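LEOA (Escherichia coli, PDB 4AUR) is a bacterial dynamin that probably binds and hydrolyses GTP through a P-loop GTPase domain joined to a long, dynamin-like helical domain. Local coordinates at residues L21-E26 with D38-T43. Residues are numbered along the deposited sequence.
Sequences LRGMLE and DLQKVT
Two consecutive helices, 3-30 and 38-51, form an antiparallel helical hairpin in this bacterial dynamin; helix 38-51 leads by a two-residue link into strand 54-60, at whose end lies a probable Walker A P-loop. Both segments are regular α-helix, their axes approaching to 9.7 Å at 173° between N-to-C directions, and the CA atoms of Arg-22 and Leu-39 face each other at 5.9 Å. Asp-38 opens the second segment with CA-to-CB toward its partner, its CB lying 3.8 Å from Leu-25 CD2. Leu-39 (mt) bends its isobutyl end into the first helix: its CD2 sits 3.5 Å from Leu-25 CB, 3.6 Å from Arg-22 CG and 4.2 Å from Glu-26 CG, filling the space between side chains on successive turns. Gln-40 and Lys-41 turn off the interface, Lys-41 making a salt bridge with Asp-37. One turn after Leu-39, Val-42 (t) points its CA-to-CB bond inward, with its CG2 4.2 Å from Leu-21 CD2 and 4.1 Å from Leu-25 CD1, while its CG1 lies 4.1 Å from Arg-22 CD. This buried seam of Leu-21 (tp), Leu-25 (mt) and Val-42 continues onto helix 275-343, through Val-282 and Met-275, so that the hairpin packs against the helical domain; Met-24, a selenomethionine, instead meets helix 547-567. Thr-43 (m) closes the contact on its partly exposed flank. Its OG1 donates to Leu-39 O at 3.2 Å and, near the plane of the guanidinium, accepts a hydrogen bond from NH1 of Arg-22 (chi1 -136°, between wells, then t and p) at 2.9 Å.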
ATOM      1  N   LEU A  21     -21.197  -5.244   3.083  1.00 25.36           N
ATOM      2  CA  LEU A  21     -20.464  -5.959   4.108  1.00 23.97           C
ATOM      3  C   LEU A  21     -20.340  -7.413   3.741  1.00 23.66           C
ATOM      4  O   LEU A  21     -19.264  -7.967   3.763  1.00 26.81           O
ATOM      5  CB  LEU A  21     -21.145  -5.805   5.459  1.00 24.31           C
ATOM      6  CG  LEU A  21     -20.321  -6.258   6.659  1.00 24.26           C
ATOM      7  CD1 LEU A  21     -18.973  -5.564   6.613  1.00 25.09           C
ATOM      8  CD2 LEU A  21     -21.039  -5.970   7.958  1.00 23.68           C
ATOM      9  N   ARG A  22     -21.449  -8.032   3.373  1.00 25.21           N
ATOM     10  CA  ARG A  22     -21.451  -9.423   2.897  1.00 24.08           C
ATOM     11  C   ARG A  22     -20.487  -9.645   1.755  1.00 22.46           C
ATOM     12  O   ARG A  22     -19.820 -10.648   1.707  1.00 21.62           O
ATOM     13  CB  ARG A  22     -22.855  -9.838   2.473  1.00 25.34           C
ATOM     14  CG  ARG A  22     -23.224 -11.225   2.972  1.00 27.58           C
ATOM     15  CD  ARG A  22     -24.720 -11.467   2.925  1.00 29.45           C
ATOM     16  NE  ARG A  22     -25.240 -11.364   1.567  1.00 31.19           N
ATOM     17  CZ  ARG A  22     -26.486 -11.621   1.219  1.00 32.11           C
ATOM     18  NH1 ARG A  22     -27.381 -12.014   2.116  1.00 34.98           N
ATOM     19  NH2 ARG A  22     -26.841 -11.485  -0.038  1.00 34.88           N
ATOM     20  N   GLY A  23     -20.421  -8.692   0.838  1.00 22.66           N
ATOM     21  CA  GLY A  23     -19.518  -8.766  -0.297  1.00 22.60           C
ATOM     22  C   GLY A  23     -18.084  -8.676   0.156  1.00 22.91           C
ATOM     23  O   GLY A  23     -17.209  -9.302  -0.415  1.00 23.16           O
HETATM   24  N   MSE A  24     -17.840  -7.898   1.198  1.00 23.43           N
HETATM   25  CA  MSE A  24     -16.492  -7.687   1.671  1.00 24.13           C
HETATM   26  C   MSE A  24     -16.072  -8.955   2.329  1.00 24.49           C
HETATM   27  O   MSE A  24     -14.907  -9.333   2.218  1.00 25.00           O
HETATM   28  CB  MSE A  24     -16.422  -6.496   2.619  1.00 25.41           C
HETATM   29  CG  MSE A  24     -16.488  -5.196   1.851  1.00 26.44           C
HETATM   30 SE   MSE A  24     -16.136  -3.721   3.121  0.90 33.21          SE
HETATM   31  CE  MSE A  24     -17.840  -2.753   3.123  1.00 28.13           C
ATOM     32  N   LEU A  25     -17.010  -9.650   2.991  1.00 24.19           N
ATOM     33  CA  LEU A  25     -16.700 -10.933   3.655  1.00 23.72           C
ATOM     34  C   LEU A  25     -16.348 -12.046   2.701  1.00 23.77           C
ATOM     35  O   LEU A  25     -15.457 -12.837   2.969  1.00 22.88           O
ATOM     36  CB  LEU A  25     -17.874 -11.397   4.477  1.00 24.59           C
ATOM     37  CG  LEU A  25     -18.025 -10.623   5.782  1.00 25.73           C
ATOM     38  CD1 LEU A  25     -19.455 -10.676   6.299  1.00 25.58           C
ATOM     39  CD2 LEU A  25     -17.054 -11.145   6.828  1.00 24.86           C
ATOM     40  N   GLU A  26     -17.073 -12.130   1.597  1.00 24.55           N
ATOM     41  CA  GLU A  26     -16.758 -13.098   0.556  1.00 25.40           C
ATOM     42  C   GLU A  26     -15.311 -12.958   0.048  1.00 26.28           C
ATOM     43  O   GLU A  26     -14.693 -13.950  -0.318  1.00 27.86           O
ATOM     44  CB  GLU A  26     -17.709 -12.944  -0.633  1.00 25.92           C
ATOM     45  CG  GLU A  26     -19.147 -13.345  -0.372  1.00 25.91           C
ATOM     46  CD  GLU A  26     -20.018 -13.257  -1.620  1.00 27.11           C
ATOM     47  OE1 GLU A  26     -19.805 -12.352  -2.464  1.00 26.23           O
ATOM     48  OE2 GLU A  26     -20.937 -14.105  -1.752  1.00 29.08           O
ATOM     49  N   ASP A  38     -20.049 -15.322   9.639  1.00 36.09           N
ATOM     50  CA  ASP A  38     -20.369 -13.901   9.532  1.00 33.02           C
ATOM     51  C   ASP A  38     -21.310 -13.650   8.346  1.00 30.20           C
ATOM     52  O   ASP A  38     -22.156 -12.779   8.407  1.00 31.33           O
ATOM     53  CB  ASP A  38     -19.090 -13.055   9.403  1.00 34.47           C
ATOM     54  CG  ASP A  38     -18.248 -12.975  10.719  1.00 36.65           C
ATOM     55  OD1 ASP A  38     -18.826 -12.982  11.826  1.00 38.58           O
ATOM     56  OD2 ASP A  38     -16.994 -12.866  10.639  1.00 35.63           O
ATOM     57  N   LEU A  39     -21.199 -14.432   7.284  1.00 29.70           N
ATOM     58  CA  LEU A  39     -22.121 -14.294   6.147  1.00 30.13           C
ATOM     59  C   LEU A  39     -23.568 -14.571   6.524  1.00 30.12           C
ATOM     60  O   LEU A  39     -24.470 -13.795   6.209  1.00 30.47           O
ATOM     61  CB  LEU A  39     -21.719 -15.218   4.991  1.00 30.46           C
ATOM     62  CG  LEU A  39     -20.428 -14.881   4.236  1.00 30.32           C
ATOM     63  CD1 LEU A  39     -20.121 -15.882   3.137  1.00 30.49           C
ATOM     64  CD2 LEU A  39     -20.504 -13.486   3.649  1.00 31.00           C
ATOM     65  N   GLN A  40     -23.806 -15.672   7.212  1.00 31.22           N
ATOM     66  CA  GLN A  40     -25.164 -15.979   7.614  1.00 32.32           C
ATOM     67  C   GLN A  40     -25.640 -15.048   8.734  1.00 30.38           C
ATOM     68  O   GLN A  40     -26.823 -14.726   8.815  1.00 30.22           O
ATOM     69  CB  GLN A  40     -25.293 -17.447   7.991  1.00 35.27           C
ATOM     70  CG  GLN A  40     -26.679 -17.994   7.702  1.00 40.08           C
ATOM     71  CD  GLN A  40     -26.885 -18.376   6.235  1.00 44.79           C
ATOM     72  OE1 GLN A  40     -26.016 -19.026   5.614  1.00 42.68           O
ATOM     73  NE2 GLN A  40     -28.057 -17.999   5.675  1.00 42.43           N
ATOM     74  N   LYS A  41     -24.729 -14.596   9.593  1.00 30.09           N
ATOM     75  CA  LYS A  41     -25.102 -13.652  10.653  1.00 29.21           C
ATOM     76  C   LYS A  41     -25.601 -12.380  10.011  1.00 27.73           C
ATOM     77  O   LYS A  41     -26.655 -11.873  10.377  1.00 26.36           O
ATOM     78  CB  LYS A  41     -23.937 -13.328  11.561  1.00 30.22           C
ATOM     79  CG  LYS A  41     -23.387 -14.504  12.350  1.00 31.77           C
ATOM     80  CD  LYS A  41     -24.063 -14.666  13.692  1.00 34.61           C
ATOM     81  CE  LYS A  41     -23.539 -15.887  14.429  1.00 36.71           C
ATOM     82  NZ  LYS A  41     -24.293 -17.120  14.059  1.00 36.43           N
ATOM     83  N   VAL A  42     -24.858 -11.888   9.022  1.00 26.07           N
ATOM     84  CA  VAL A  42     -25.235 -10.648   8.317  1.00 24.33           C
ATOM     85  C   VAL A  42     -26.589 -10.731   7.605  1.00 23.32           C
ATOM     86  O   VAL A  42     -27.407  -9.826   7.727  1.00 21.58           O
ATOM     87  CB  VAL A  42     -24.129 -10.213   7.341  1.00 23.48           C
ATOM     88  CG1 VAL A  42     -24.631  -9.182   6.338  1.00 22.86           C
ATOM     89  CG2 VAL A  42     -22.947  -9.663   8.122  1.00 23.26           C
ATOM     90  N   THR A  43     -26.819 -11.800   6.850  1.00 23.94           N
ATOM     91  CA  THR A  43     -28.142 -12.052   6.262  1.00 24.51           C
ATOM     92  C   THR A  43     -29.286 -11.981   7.296  1.00 25.13           C
ATOM     93  O   THR A  43     -30.260 -11.272   7.084  1.00 25.18           O
ATOM     94  CB  THR A  43     -28.189 -13.431   5.593  1.00 25.14           C
ATOM     95  OG1 THR A  43     -27.182 -13.507   4.591  1.00 24.30           O
ATOM     96  CG2 THR A  43     -29.535 -13.681   4.944  1.00 25.78           C
TER